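Alpha-11 giardin (Giardia intestinalis, PDB 2II2) binds calcium as an unusual annexin and probably takes part in calcium-dependent phospholipid binding and in the parasite's attachment and cytoskeletal remodelling. Local coordinates at residues I10-A15 with V26-R31; D188-I193 with Y227-P232; A157-V162 with V179-T184. One frame throughout, in Å; residues are numbered along the deposited sequence.

Interaction 1: residues I10-A15 with V26-R31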
loop_
_atom_site.group_PDB
_atom_site.type_symbol
_atom_site.label_atom_id
_atom_site.label_comp_id
_atom_site.label_asym_id
_atom_site.label_seq_id
_atom_site.Cartn_x
_atom_site.Cartn_y
_atom_site.Cartn_z
ATOM N N ILE A 10 9.078 25.780 12.270
ATOM C CA ILE A 10 7.921 25.511 13.128
ATOM C C ILE A 10 6.842 26.595 13.021
ATOM O O ILE A 10 5.698 26.280 12.698
ATOM C CB ILE A 10 8.376 25.252 14.576
ATOM C CG1 ILE A 10 9.008 23.861 14.650
ATOM C CG2 ILE A 10 7.243 25.327 15.554
ATOM C CD1 ILE A 10 9.861 23.633 15.843
ATOM N N PRO A 11 7.203 27.870 13.268
ATOM C CA PRO A 11 6.181 28.902 13.054
ATOM C C PRO A 11 5.704 28.991 11.595
ATOM O O PRO A 11 4.547 29.325 11.329
ATOM C CB PRO A 11 6.881 30.205 13.514
ATOM C CG PRO A 11 8.287 29.890 13.617
ATOM C CD PRO A 11 8.457 28.424 13.814
ATOM N N GLU A 12 6.607 28.716 10.660
ATOM C CA GLU A 12 6.264 28.733 9.232
ATOM C C GLU A 12 5.124 27.761 8.928
ATOM O O GLU A 12 4.107 28.140 8.319
ATOM C CB GLU A 12 7.500 28.397 8.393
ATOM C CG GLU A 12 7.267 28.394 6.886
ATOM C CD GLU A 12 8.478 27.958 6.093
ATOM O OE1 GLU A 12 9.455 27.427 6.664
ATOM O OE2 GLU A 12 8.436 28.136 4.858
ATOM N N VAL A 13 5.280 26.517 9.359
ATOM C CA VAL A 13 4.238 25.545 9.074
ATOM C C VAL A 13 2.979 25.732 9.934
ATOM O O VAL A 13 1.882 25.430 9.489
ATOM C CB VAL A 13 4.733 24.077 9.123
ATOM C CG1 VAL A 13 5.074 23.626 10.567
ATOM C CG2 VAL A 13 3.730 23.136 8.477
ATOM N N LYS A 14 3.143 26.262 11.151
ATOM C CA LYS A 14 1.968 26.530 11.968
ATOM C C LYS A 14 1.083 27.533 11.233
ATOM O O LYS A 14 -0.143 27.380 11.163
ATOM C CB LYS A 14 2.375 27.028 13.357
ATOM C CG LYS A 14 1.210 27.216 14.302
ATOM C CD LYS A 14 1.716 27.520 15.706
ATOM C CE LYS A 14 0.625 27.574 16.756
ATOM N NZ LYS A 14 -0.189 28.827 16.654
ATOM N N ALA A 15 1.722 28.551 10.641
ATOM C CA ALA A 15 0.978 29.560 9.904
ATOM C C ALA A 15 0.326 29.005 8.627
ATOM O O ALA A 15 -0.807 29.383 8.274
ATOM C CB ALA A 15 1.870 30.744 9.577
ATOM N N VAL A 26 2.233 21.562 0.643
ATOM C CA VAL A 26 2.958 20.639 -0.243
ATOM C C VAL A 26 4.424 21.039 -0.406
ATOM O O VAL A 26 5.327 20.221 -0.234
ATOM C CB VAL A 26 2.283 20.540 -1.617
ATOM C CG1 VAL A 26 3.078 19.726 -2.609
ATOM C CG2 VAL A 26 0.880 19.937 -1.491
ATOM N N THR A 27 4.653 22.300 -0.738
ATOM C CA THR A 27 6.022 22.748 -0.953
ATOM C C THR A 27 6.836 22.712 0.343
ATOM O O THR A 27 8.026 22.372 0.330
ATOM C CB THR A 27 6.052 24.127 -1.621
ATOM O OG1 THR A 27 5.431 25.082 -0.770
ATOM C CG2 THR A 27 5.318 24.079 -2.928
ATOM N N PHE A 28 6.206 23.069 1.461
ATOM C CA PHE A 28 6.880 22.957 2.752
ATOM C C PHE A 28 7.336 21.519 3.043
ATOM O O PHE A 28 8.471 21.255 3.471
ATOM C CB PHE A 28 5.980 23.476 3.883
ATOM C CG PHE A 28 6.605 23.334 5.244
ATOM C CD1 PHE A 28 7.435 24.334 5.760
ATOM C CD2 PHE A 28 6.402 22.199 5.997
ATOM C CE1 PHE A 28 8.019 24.191 7.010
ATOM C CE2 PHE A 28 6.997 22.028 7.230
ATOM C CZ PHE A 28 7.808 23.035 7.734
ATOM N N THR A 29 6.422 20.579 2.806
ATOM C CA THR A 29 6.680 19.180 3.103
ATOM C C THR A 29 7.836 18.645 2.269
ATOM O O THR A 29 8.585 17.800 2.736
ATOM C CB THR A 29 5.409 18.356 2.932
ATOM O OG1 THR A 29 4.427 18.839 3.858
ATOM C CG2 THR A 29 5.645 16.878 3.207
ATOM N N SER A 30 7.984 19.173 1.054
ATOM C CA SER A 30 9.009 18.696 0.122
ATOM C C SER A 30 10.443 18.882 0.639
ATOM O O SER A 30 11.395 18.247 0.134
ATOM C CB SER A 30 8.868 19.419 -1.227
ATOM O OG SER A 30 9.468 20.711 -1.176
ATOM N N ARG A 31 10.628 19.727 1.651
ATOM C CA ARG A 31 11.962 20.087 2.098
ATOM C C ARG A 31 12.664 19.035 2.916
ATOM O O ARG A 31 13.882 19.105 3.051
ATOM C CB ARG A 31 11.894 21.358 2.950
ATOM C CG ARG A 31 11.429 22.560 2.226
ATOM C CD ARG A 31 11.636 23.757 3.109
ATOM N NE ARG A 31 10.590 24.714 2.837
ATOM C CZ ARG A 31 10.176 25.613 3.706
ATOM N NH1 ARG A 31 10.746 25.681 4.913
ATOM N NH2 ARG A 31 9.202 26.438 3.357
#

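Interaction 2: residues D188-I193 with Y227-P232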
loop_
_atom_site.group_PDB
_atom_site.type_symbol
_atom_site.label_atom_id
_atom_site.label_comp_id
_atom_site.label_asym_id
_atom_site.label_seq_id
_atom_site.Cartn_x
_atom_site.Cartn_y
_atom_site.Cartn_z
ATOM N N ASP A 188 13.977 -15.865 -5.545
ATOM C CA ASP A 188 14.727 -16.564 -6.584
ATOM C C ASP A 188 13.865 -17.618 -7.263
ATOM O O ASP A 188 13.816 -17.692 -8.496
ATOM C CB ASP A 188 16.000 -17.202 -6.015
ATOM C CG ASP A 188 17.114 -16.200 -5.734
ATOM O OD1 ASP A 188 16.983 -14.999 -6.028
ATOM O OD2 ASP A 188 18.150 -16.643 -5.210
ATOM N N GLU A 189 13.214 -18.471 -6.471
ATOM C CA GLU A 189 12.371 -19.487 -7.076
ATOM C C GLU A 189 11.165 -18.881 -7.784
ATOM O O GLU A 189 10.772 -19.357 -8.845
ATOM C CB GLU A 189 11.889 -20.489 -6.044
ATOM C CG GLU A 189 12.990 -21.453 -5.651
ATOM C CD GLU A 189 12.515 -22.715 -4.913
ATOM O OE1 GLU A 189 11.343 -22.739 -4.442
ATOM O OE2 GLU A 189 13.359 -23.653 -4.762
ATOM N N TYR A 190 10.566 -17.834 -7.204
ATOM C CA TYR A 190 9.395 -17.271 -7.833
ATOM C C TYR A 190 9.669 -16.645 -9.210
ATOM O O TYR A 190 8.829 -16.728 -10.103
ATOM C CB TYR A 190 8.701 -16.219 -6.937
ATOM C CG TYR A 190 7.287 -15.986 -7.382
ATOM C CD1 TYR A 190 6.301 -16.924 -7.096
ATOM C CD2 TYR A 190 6.939 -14.870 -8.129
ATOM C CE1 TYR A 190 4.979 -16.746 -7.516
ATOM C CE2 TYR A 190 5.623 -14.657 -8.553
ATOM C CZ TYR A 190 4.632 -15.617 -8.253
ATOM O OH TYR A 190 3.314 -15.446 -8.654
ATOM N N LYS A 191 10.834 -16.019 -9.371
ATOM C CA LYS A 191 11.184 -15.481 -10.683
ATOM C C LYS A 191 11.135 -16.620 -11.721
ATOM O O LYS A 191 10.641 -16.438 -12.853
ATOM C CB LYS A 191 12.590 -14.887 -10.636
ATOM C CG LYS A 191 12.987 -14.130 -11.890
ATOM C CD LYS A 191 14.361 -13.504 -11.800
ATOM C CE LYS A 191 14.614 -12.656 -13.046
ATOM N NZ LYS A 191 15.937 -11.984 -12.940
ATOM N N GLU A 192 11.651 -17.794 -11.329
ATOM C CA GLU A 192 11.633 -18.949 -12.211
ATOM C C GLU A 192 10.217 -19.522 -12.433
ATOM O O GLU A 192 9.859 -19.905 -13.557
ATOM C CB GLU A 192 12.565 -20.015 -11.660
ATOM C CG GLU A 192 14.001 -19.528 -11.602
ATOM C CD GLU A 192 14.892 -20.288 -10.621
ATOM O OE1 GLU A 192 14.433 -21.279 -10.004
ATOM O OE2 GLU A 192 16.073 -19.874 -10.465
ATOM N N ILE A 193 9.402 -19.569 -11.369
ATOM C CA ILE A 193 8.032 -20.044 -11.464
ATOM C C ILE A 193 7.242 -19.156 -12.419
ATOM O O ILE A 193 6.498 -19.658 -13.280
ATOM C CB ILE A 193 7.374 -20.098 -10.069
ATOM C CG1 ILE A 193 8.041 -21.185 -9.209
ATOM C CG2 ILE A 193 5.862 -20.274 -10.173
ATOM C CD1 ILE A 193 7.716 -21.020 -7.711
ATOM N N TYR A 227 3.339 -9.789 -7.530
ATOM C CA TYR A 227 4.325 -8.798 -7.946
ATOM C C TYR A 227 5.374 -8.532 -6.880
ATOM O O TYR A 227 6.503 -8.238 -7.228
ATOM C CB TYR A 227 3.652 -7.512 -8.431
ATOM C CG TYR A 227 3.164 -7.603 -9.861
ATOM C CD1 TYR A 227 1.854 -7.318 -10.198
ATOM C CD2 TYR A 227 4.040 -7.966 -10.887
ATOM C CE1 TYR A 227 1.413 -7.389 -11.539
ATOM C CE2 TYR A 227 3.609 -8.035 -12.215
ATOM C CZ TYR A 227 2.301 -7.746 -12.535
ATOM O OH TYR A 227 1.922 -7.784 -13.854
ATOM N N TYR A 228 5.000 -8.611 -5.602
ATOM C CA TYR A 228 5.941 -8.380 -4.513
ATOM C C TYR A 228 7.123 -9.335 -4.626
ATOM O O TYR A 228 8.262 -8.956 -4.390
ATOM C CB TYR A 228 5.242 -8.531 -3.149
ATOM C CG TYR A 228 6.194 -8.154 -2.031
ATOM C CD1 TYR A 228 6.311 -6.820 -1.624
ATOM C CD2 TYR A 228 6.964 -9.102 -1.399
ATOM C CE1 TYR A 228 7.206 -6.443 -0.623
ATOM C CE2 TYR A 228 7.872 -8.730 -0.398
ATOM C CZ TYR A 228 7.986 -7.400 -0.009
ATOM O OH TYR A 228 8.880 -7.021 0.969
ATOM N N ASN A 229 6.808 -10.578 -4.988
ATOM C CA ASN A 229 7.842 -11.581 -5.172
ATOM C C ASN A 229 8.853 -11.225 -6.274
ATOM O O ASN A 229 10.012 -11.599 -6.207
ATOM C CB ASN A 229 7.265 -12.935 -5.486
ATOM C CG ASN A 229 6.588 -13.588 -4.301
ATOM O OD1 ASN A 229 6.799 -13.189 -3.155
ATOM N ND2 ASN A 229 5.781 -14.598 -4.565
ATOM N N LEU A 230 8.354 -10.588 -7.323
ATOM C CA LEU A 230 9.213 -10.150 -8.426
ATOM C C LEU A 230 10.050 -8.919 -8.053
ATOM O O LEU A 230 11.273 -8.899 -8.290
ATOM C CB LEU A 230 8.374 -9.921 -9.678
ATOM C CG LEU A 230 7.672 -11.175 -10.243
ATOM C CD1 LEU A 230 6.749 -10.819 -11.419
ATOM C CD2 LEU A 230 8.631 -12.295 -10.627
ATOM N N ALA A 231 9.420 -7.926 -7.417
ATOM C CA ALA A 231 10.134 -6.805 -6.804
ATOM C C ALA A 231 9.161 -6.063 -5.903
ATOM O O ALA A 231 8.060 -5.777 -6.305
ATOM C CB ALA A 231 10.630 -5.825 -7.855
ATOM N N PRO A 232 9.532 -5.742 -4.672
ATOM C CA PRO A 232 8.626 -4.977 -3.820
ATOM C C PRO A 232 8.025 -3.748 -4.480
ATOM O O PRO A 232 6.826 -3.487 -4.338
ATOM C CB PRO A 232 9.504 -4.643 -2.632
ATOM C CG PRO A 232 10.338 -5.897 -2.512
ATOM C CD PRO A 232 10.720 -6.206 -3.937
#

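Interaction 3: residues A157-V162 with V179-T184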
loop_
_atom_site.group_PDB
_atom_site.type_symbol
_atom_site.label_atom_id
_atom_site.label_comp_id
_atom_site.label_asym_id
_atom_site.label_seq_id
_atom_site.Cartn_x
_atom_site.Cartn_y
_atom_site.Cartn_z
ATOM N N ALA A 157 8.972 -26.247 -11.739
ATOM C CA ALA A 157 8.073 -26.675 -12.837
ATOM C C ALA A 157 6.692 -27.038 -12.325
ATOM O O ALA A 157 5.648 -26.618 -12.886
ATOM C CB ALA A 157 8.670 -27.829 -13.629
ATOM N N SER A 158 6.675 -27.845 -11.267
ATOM C CA SER A 158 5.392 -28.267 -10.735
ATOM C C SER A 158 4.620 -27.099 -10.111
ATOM O O SER A 158 3.390 -27.061 -10.200
ATOM C CB SER A 158 5.503 -29.449 -9.782
ATOM O OG SER A 158 6.330 -29.194 -8.677
ATOM N N ASP A 159 5.318 -26.130 -9.522
ATOM C CA ASP A 159 4.651 -24.971 -8.955
ATOM C C ASP A 159 4.000 -24.120 -10.045
ATOM O O ASP A 159 2.892 -23.609 -9.871
ATOM C CB ASP A 159 5.660 -24.136 -8.180
ATOM C CG ASP A 159 6.088 -24.760 -6.861
ATOM O OD1 ASP A 159 5.506 -25.781 -6.438
ATOM O OD2 ASP A 159 7.043 -24.204 -6.268
ATOM N N ALA A 160 4.680 -23.959 -11.172
ATOM C CA ALA A 160 4.068 -23.285 -12.303
ATOM C C ALA A 160 2.793 -24.002 -12.791
ATOM O O ALA A 160 1.812 -23.356 -13.131
ATOM C CB ALA A 160 5.061 -23.126 -13.427
ATOM N N GLU A 161 2.829 -25.341 -12.788
ATOM C CA GLU A 161 1.669 -26.125 -13.148
ATOM C C GLU A 161 0.529 -25.955 -12.128
ATOM O O GLU A 161 -0.621 -25.902 -12.518
ATOM C CB GLU A 161 2.043 -27.601 -13.322
ATOM C CG GLU A 161 2.776 -27.913 -14.614
ATOM C CD GLU A 161 1.900 -27.920 -15.866
ATOM O OE1 GLU A 161 0.675 -27.657 -15.801
ATOM O OE2 GLU A 161 2.478 -28.194 -16.940
ATOM N N VAL A 162 0.845 -25.829 -10.838
ATOM C CA VAL A 162 -0.168 -25.601 -9.809
ATOM C C VAL A 162 -0.872 -24.269 -10.117
ATOM O O VAL A 162 -2.117 -24.168 -10.046
ATOM C CB VAL A 162 0.448 -25.579 -8.379
ATOM C CG1 VAL A 162 -0.572 -25.061 -7.339
ATOM C CG2 VAL A 162 0.953 -26.956 -7.998
ATOM N N VAL A 179 -2.622 -19.029 -2.653
ATOM C CA VAL A 179 -2.072 -18.037 -1.765
ATOM C C VAL A 179 -0.815 -18.596 -1.096
ATOM O O VAL A 179 0.224 -17.915 -1.027
ATOM C CB VAL A 179 -3.110 -17.597 -0.712
ATOM C CG1 VAL A 179 -2.438 -16.721 0.333
ATOM C CG2 VAL A 179 -4.220 -16.840 -1.386
ATOM N N ARG A 180 -0.875 -19.826 -0.581
ATOM C CA ARG A 180 0.274 -20.399 0.099
ATOM C C ARG A 180 1.463 -20.457 -0.834
ATOM O O ARG A 180 2.580 -20.096 -0.428
ATOM C CB ARG A 180 -0.065 -21.785 0.610
ATOM C CG ARG A 180 1.029 -22.450 1.361
ATOM C CD ARG A 180 0.505 -23.747 1.959
ATOM N NE ARG A 180 -0.683 -23.540 2.792
ATOM C CZ ARG A 180 -0.652 -23.146 4.065
ATOM N NH1 ARG A 180 0.499 -22.883 4.680
ATOM N NH2 ARG A 180 -1.783 -22.995 4.730
ATOM N N LEU A 181 1.226 -20.915 -2.075
ATOM C CA LEU A 181 2.337 -20.987 -3.039
ATOM C C LEU A 181 3.030 -19.645 -3.213
ATOM O O LEU A 181 4.268 -19.541 -3.084
ATOM C CB LEU A 181 1.851 -21.544 -4.365
ATOM C CG LEU A 181 2.887 -21.884 -5.447
ATOM C CD1 LEU A 181 2.272 -22.862 -6.419
ATOM C CD2 LEU A 181 3.374 -20.646 -6.202
ATOM N N ILE A 182 2.223 -18.618 -3.458
ATOM C CA ILE A 182 2.799 -17.300 -3.719
ATOM C C ILE A 182 3.488 -16.725 -2.476
ATOM O O ILE A 182 4.637 -16.282 -2.536
ATOM C CB ILE A 182 1.720 -16.340 -4.224
ATOM C CG1 ILE A 182 1.188 -16.784 -5.588
ATOM C CG2 ILE A 182 2.269 -14.940 -4.361
ATOM C CD1 ILE A 182 -0.067 -16.071 -6.031
ATOM N N ILE A 183 2.780 -16.753 -1.346
ATOM C CA ILE A 183 3.289 -16.140 -0.118
ATOM C C ILE A 183 4.553 -16.794 0.446
ATOM O O ILE A 183 5.358 -16.109 1.099
ATOM C CB ILE A 183 2.181 -16.087 1.001
ATOM C CG1 ILE A 183 1.045 -15.138 0.633
ATOM C CG2 ILE A 183 2.787 -15.860 2.406
ATOM C CD1 ILE A 183 1.413 -13.703 0.709
ATOM N N THR A 184 4.726 -18.091 0.196
ATOM C CA THR A 184 5.880 -18.799 0.738
ATOM C C THR A 184 7.020 -18.951 -0.254
ATOM O O THR A 184 8.030 -19.567 0.080
ATOM C CB THR A 184 5.512 -20.213 1.268
ATOM O OG1 THR A 184 5.065 -21.036 0.185
ATOM C CG2 THR A 184 4.436 -20.166 2.351
#

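Interaction 1: residues I10-A15 with V26-R31
Glu12 and Arg31 reach for each other from opposite directions and close a two-pronged salt bridge between helix 9-18 and the residues that follow helix 22-29. NH1 of Arg31 gives a bond of 2.8 Å to Glu12 OE1, meeting this oxygen on its syn side, somewhat out of the carboxylate plane, and running nearly straight at 165°. The second prong joins Arg31 NH2 to Glu12 OE2; at 2.4 Å it is so short that its exact length is doubtful. Although the carboxylate lies at the edge of the guanidinium, the two planes are turned 35° apart, so the pair is twisted. Glu12 spans the gap because its CG stands anti to the backbone N (chi1 -180°) and the chain stays extended beyond it, whereas the Arg31 chain bends at chi3.

Helices 9-18 and 22-29 follow one another in the all-helical annexin fold as a helix-turn-helix hairpin, and the ion pair lies at its more exposed margin. The side chain of Ile60, a residue at which calcium is bound in another structure of this protein, lies about 9 Å from that of Val13.

The apolar part of the contact is buried. Val13 crosses Phe28 at about a right angle and sets CB over one face of the ring in a CH-pi contact, 3.7 Å from the centroid. The closest approach is from Val13 CB to Phe28 CZ, 3.5 Å, and CG2 lies 3.7 Å from CE2 of the same ring. Ala9, Ile16 and Trp73 also pack on Phe28, and the Trp32 ring meets it at an inclined angle.

Charge and ring come together where Glu12 OE1 approaches the edge of Phe28, 3.6 Å from CE1 and in the ring plane. Phe28 CD1 in turn lies over the rim of one face of the Arg31 guanidinium.

Interaction 2: residues D188-I193 with Y227-P232
In the all-helical annexin fold, helix 187-201 packs against the C-terminal end of helix 216-230 where Asn229 sits on the ring of Tyr190. The amide nitrogen Asn229 ND2 stands 3.4 Å above the ring plane, over its centre, and the amide is steeply tilted, its plane 67° from that of the ring. Asn229 CB presses on the same ring from nearer its rim, 3.3 Å from Tyr190 CD2. The anti placement of Tyr190 CG (chi1 -161°) brings the ring to the facing helix, and chi2 of 76° turns its face to Asn229.

Both polar ends are bound beyond the two segments: Asn229 ND2 is hydrogen-bonded to Ile182 O, which helps hold the amide over the ring, and Tyr190 OH to His226 ND1. The backbones come close here, with 6.1 Å between Lys191 CA and Leu230 CA, just before Ala231 takes the N-cap position of the next helix, 232-244.

Leu230 completes the contact from the side. Its CD2 methyl lies near the plane of the Tyr190 ring, at the edge, 4.0 Å from CD2 of the tyrosine. The same methyl also rests against the backbone of the facing helix, 4.1 Å from Lys191 CA.

Interaction 3: residues A157-V162 with V179-T184
Leu181 bridges the gap to Asp159 and Val162, and its side chain accounts for most of the surface that helices 156-169 and 175-184 bury between these segments. From CA, its CB already points at the other helix. CG follows anti to the backbone N (chi1 -172°), which carries the branch point on into the 7.5 Å between Leu181 CA and Asp159 CA. At the tip the CD1 branch does the touching. This one methyl meets helix 156-169 at two positions a little less than one turn apart, and CD1 rests on both.

It lies 3.6 Å from the backbone carbonyl O of Asp159 and 4.0 Å from Asp159 CB, and it also meets Val162, 3.7 Å from CG1 and 3.8 Å from CB. The leucine and valine side chains slide past each other in opposite directions and touch alongside, methyl to methyl.

This is packing of neighbouring helices within the annexin helical array, away from the calcium-binding residues. The carboxylate of Asp159 turns to other partners: OD2 forms a salt bridge with Arg153 and OD1 a hydrogen bond with Ser155 OG. Farther along helix 175-184, Thr184 OG1 bonds to Arg180 O at 2.7 Å, while Thr184 N reaches the same oxygen from the opposite face of its carbonyl plane, 3.0 Å away, so that this oxygen is gripped twice.

Between the two segments the contact is one of van der Waals forces and shape, so it constrains the approach of the helices through the close fit of the Leu181 methyl against Asp159 and Val162, without polar direction, while polar bonds to Arg153 and Ser155 fix the buried carboxylate beside it.

How the interactions relate
Interaction 1 comes first along the chain and stands apart from the other two: its centre is 40 Å from that of interaction 2 and 48 Å from that of interaction 3, across the centre of the molecule. Interactions 3 and 2 follow in that order, with centres 11 Å apart, and belong to one continuous patch of packing. Helices 175-184 and 187-201 are consecutive, and the Asn229 amide bond joins the two contacts, as does Ile193 packing on Asp159 and Ala160. Helices 156-169, 175-184, 187-201 and 216-230 are thus joined locally, while helices 9-18 and 22-29 pack at the far side of the same single-chain annexin.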